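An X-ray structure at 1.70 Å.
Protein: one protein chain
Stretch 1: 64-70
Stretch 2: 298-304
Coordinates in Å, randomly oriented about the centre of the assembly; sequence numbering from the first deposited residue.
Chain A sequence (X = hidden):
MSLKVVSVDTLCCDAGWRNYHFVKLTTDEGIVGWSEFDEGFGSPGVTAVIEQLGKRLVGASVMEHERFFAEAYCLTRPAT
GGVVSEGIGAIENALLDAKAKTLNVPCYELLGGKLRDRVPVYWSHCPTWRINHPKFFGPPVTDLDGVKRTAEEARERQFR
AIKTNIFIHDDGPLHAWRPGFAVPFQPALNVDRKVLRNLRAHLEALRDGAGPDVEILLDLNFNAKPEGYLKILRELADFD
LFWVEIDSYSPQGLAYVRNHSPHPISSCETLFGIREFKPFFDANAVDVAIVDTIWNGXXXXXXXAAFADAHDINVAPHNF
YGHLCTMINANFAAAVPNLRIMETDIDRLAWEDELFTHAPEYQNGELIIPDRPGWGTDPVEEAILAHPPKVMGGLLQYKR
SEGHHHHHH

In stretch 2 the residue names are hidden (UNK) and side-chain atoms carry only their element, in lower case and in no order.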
# COMPACT_ATOMS: atom_id res chain seq x y z
N GLU A 64 -27.82 -28.27 17.32
CA GLU A 64 -26.46 -28.10 16.81
C GLU A 64 -26.47 -27.35 15.47
O GLU A 64 -26.09 -27.87 14.41
CB GLU A 64 -25.78 -29.48 16.70
CG GLU A 64 -25.54 -30.09 18.08
CD GLU A 64 -24.96 -31.48 18.11
OE1 GLU A 64 -24.56 -32.01 17.06
OE2 GLU A 64 -24.93 -32.05 19.22
N HIS A 65 -26.89 -26.10 15.51
CA HIS A 65 -27.03 -25.35 14.26
C HIS A 65 -25.69 -24.98 13.65
O HIS A 65 -25.54 -25.04 12.41
CB HIS A 65 -28.00 -24.16 14.36
CG HIS A 65 -27.66 -23.14 15.41
ND1 HIS A 65 -26.81 -22.09 15.18
CD2 HIS A 65 -28.09 -23.00 16.69
CE1 HIS A 65 -26.74 -21.33 16.26
NE2 HIS A 65 -27.51 -21.85 17.20
N GLU A 66 -24.69 -24.64 14.45
CA GLU A 66 -23.40 -24.31 13.87
C GLU A 66 -22.70 -25.56 13.31
O GLU A 66 -21.93 -25.47 12.35
CB GLU A 66 -22.55 -23.55 14.87
CG GLU A 66 -21.32 -23.02 14.29
CD GLU A 66 -21.47 -21.76 13.44
OE1 GLU A 66 -22.55 -21.34 12.92
OE2 GLU A 66 -20.39 -21.20 13.24
N ARG A 67 -22.99 -26.72 13.89
CA ARG A 67 -22.52 -27.98 13.27
C ARG A 67 -23.11 -28.14 11.87
O ARG A 67 -22.39 -28.47 10.90
CB ARG A 67 -22.91 -29.19 14.12
CG ARG A 67 -22.36 -30.52 13.62
CD ARG A 67 -23.33 -31.67 13.95
NE ARG A 67 -24.60 -31.52 13.25
CZ ARG A 67 -24.80 -31.72 11.95
NH1 ARG A 67 -23.82 -32.15 11.16
NH2 ARG A 67 -26.00 -31.50 11.43
N PHE A 68 -24.42 -27.95 11.74
CA PHE A 68 -25.07 -28.03 10.42
C PHE A 68 -24.42 -27.02 9.45
O PHE A 68 -24.12 -27.34 8.30
CB PHE A 68 -26.58 -27.79 10.48
CG PHE A 68 -27.17 -27.41 9.13
CD1 PHE A 68 -27.37 -28.35 8.16
CD2 PHE A 68 -27.40 -26.08 8.82
CE1 PHE A 68 -27.85 -28.01 6.90
CE2 PHE A 68 -27.89 -25.71 7.55
CZ PHE A 68 -28.11 -26.69 6.60
N PHE A 69 -24.23 -25.80 9.91
CA PHE A 69 -23.65 -24.78 9.05
C PHE A 69 -22.27 -25.21 8.57
O PHE A 69 -21.94 -25.11 7.38
CB PHE A 69 -23.58 -23.42 9.75
CG PHE A 69 -22.99 -22.37 8.86
CD1 PHE A 69 -23.76 -21.71 7.92
CD2 PHE A 69 -21.65 -22.08 8.94
CE1 PHE A 69 -23.18 -20.78 7.07
CE2 PHE A 69 -21.07 -21.18 8.07
CZ PHE A 69 -21.84 -20.52 7.15
N ALA A 70 -21.43 -25.68 9.51
CA ALA A 70 -20.07 -26.06 9.20
C ALA A 70 -20.07 -27.20 8.20
O ALA A 70 -19.34 -27.16 7.23
CB ALA A 70 -19.29 -26.46 10.48
N UNK A 298 -29.46 -15.75 10.49
CA UNK A 298 -29.24 -14.80 11.54
C UNK A 298 -27.97 -15.06 12.36
O UNK A 298 -27.34 -14.10 12.82
c UNK A 298 -30.53 -14.70 12.46
c UNK A 298 -31.66 -14.02 11.68
c UNK A 298 -30.24 -13.99 13.77
N UNK A 299 -27.59 -16.33 12.56
CA UNK A 299 -26.40 -16.61 13.36
C UNK A 299 -25.18 -16.10 12.63
O UNK A 299 -24.31 -15.45 13.21
c UNK A 299 -25.25 -18.07 18.90
c UNK A 299 -24.20 -18.56 18.20
c UNK A 299 -26.28 -18.10 13.67
c UNK A 299 -26.40 -17.64 18.27
n UNK A 299 -23.48 -19.09 15.85
c UNK A 299 -24.07 -18.94 14.61
c UNK A 299 -25.30 -18.40 14.75
c UNK A 299 -25.49 -18.18 16.15
c UNK A 299 -26.55 -17.69 16.91
c UNK A 299 -24.34 -18.62 16.80
N UNK A 300 -25.11 -16.37 11.33
CA UNK A 300 -24.02 -15.86 10.52
C UNK A 300 -24.06 -14.32 10.49
O UNK A 300 -23.00 -13.69 10.50
c UNK A 300 -23.08 -18.63 9.89
c UNK A 300 -24.09 -16.43 9.10
c UNK A 300 -24.09 -17.96 8.99
n UNK A 300 -23.54 -19.56 10.73
o UNK A 300 -21.90 -18.27 9.88
N UNK A 301 -25.25 -13.74 10.49
CA UNK A 301 -25.40 -12.29 10.44
C UNK A 301 -24.89 -11.64 11.72
O UNK A 301 -24.42 -10.51 11.66
o UNK A 301 -27.27 -12.46 8.96
c UNK A 301 -26.86 -11.90 10.19
N UNK A 302 -24.99 -12.32 12.86
CA UNK A 302 -24.41 -11.79 14.10
C UNK A 302 -22.87 -11.65 13.97
O UNK A 302 -22.27 -10.66 14.44
c UNK A 302 -26.34 -10.59 17.36
c UNK A 302 -24.78 -12.66 15.32
c UNK A 302 -26.27 -12.71 15.64
s UNK A 302 -27.17 -11.15 15.84
N UNK A 303 -22.24 -12.62 13.30
CA UNK A 303 -20.82 -12.57 13.03
C UNK A 303 -20.44 -11.32 12.19
O UNK A 303 -19.50 -10.57 12.51
c UNK A 303 -20.36 -13.85 12.31
c UNK A 303 -20.48 -17.66 12.96
c UNK A 303 -20.17 -16.36 12.24
n UNK A 303 -20.16 -18.85 12.06
c UNK A 303 -20.58 -15.16 13.08
N UNK A 304 -21.20 -11.11 11.11
CA UNK A 304 -21.02 -9.96 10.24
C UNK A 304 -21.24 -8.65 11.02
O UNK A 304 -20.47 -7.69 10.89
c UNK A 304 -22.91 -11.55 7.24
c UNK A 304 -21.72 -11.27 8.21
c UNK A 304 -21.86 -8.76 8.20
c UNK A 304 -21.97 -10.02 9.05

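Position 298 opens the second helix with three side-chain carbons, one carrying the other two. It lies out of reach of stretch 1 and takes no part in the contact. A fork directly on CB, with no heteroatom, is valine: V298.

At position 299 one carbon leads into fused five- and six-membered rings that hold eight carbons and one nitrogen; the CA-to-CB bond points toward stretch 1, H65 meets the rings edge-on and an E66 oxygen comes close. The ring system is an indole, so this is W299. The H65 ring and the five-membered ring of W299 have centroids 4.6 Å apart and planes at 77°, with H65 CE1 3.4 Å from W299 CD2. The imidazole thus presents its edge to the indole face, an arrangement that sets a polarised C-H against pi electrons. E66 OE1 also approaches, 3.3 Å from W299 CD1.

At position 300 three carbons run out from the backbone, and the third carries one oxygen and one nitrogen. The terminal nitrogen approaches a carboxylate oxygen of E66 and lies over one face of the F69 ring. The length and the terminal amide make it glutamine, Q300. With chi1 and chi2 both m, the chain bends so that its amide serves two neighbours on stretch 1. Q300 NE2 donates a hydrogen bond to E66 OE1 at 3.0 Å, with an N-H...acceptor angle of 151°, and the same nitrogen is 3.4 Å from F69 CG. The aliphatic part contributes as well: Q300 CG sits 4.0 Å from the centroid of the F69 ring, a CH-pi contact over the face.

Position 301 shows one carbon and then one oxygen, out of reach of stretch 1: serine, S301.

Position 302 is an unbranched chain of two carbons, a sulfur and a final carbon, and it also stays clear of the first helix. This is methionine, M302.

Position 303 has four carbons in a row ending in nitrogen, and that nitrogen sits by the carboxylate of E66. The chain is the signature of lysine. K303 takes m at chi1 and t at the other three, an extended chain that carries its amine to E66. K303 NZ lies 2.6 Å from E66 OE2, a salt bridge that is also a hydrogen bond from K303 NZ. A second bond, from K303 NZ to Q300 OE1 at 2.8 Å, ties the lysine to the residue one turn earlier.

Position 304 has four carbons forked at the first, one arm two carbons long, and does not touch stretch 1. It is isoleucine, I304.

The rule to read here is economy around one carboxylate. The helices cross at nearly a right angle, 85°, with axes 11.5 Å apart at closest approach, so side chains must span the gap. H65, E66 and F69 reach from one helix; W299, Q300 and K303 answer from the other. E66 divides its two oxygens between Q300 and K303, and the Q300-K303 bond closes a polar network. Aromatic contacts flank it: H65 against W299, with Q300 over one face of the F69 ring. With 279 Å² buried in total, the contact is small in area and includes a salt bridge and an edge-to-face aromatic pair.

Stretch 2 (298-304) VWQSMKI
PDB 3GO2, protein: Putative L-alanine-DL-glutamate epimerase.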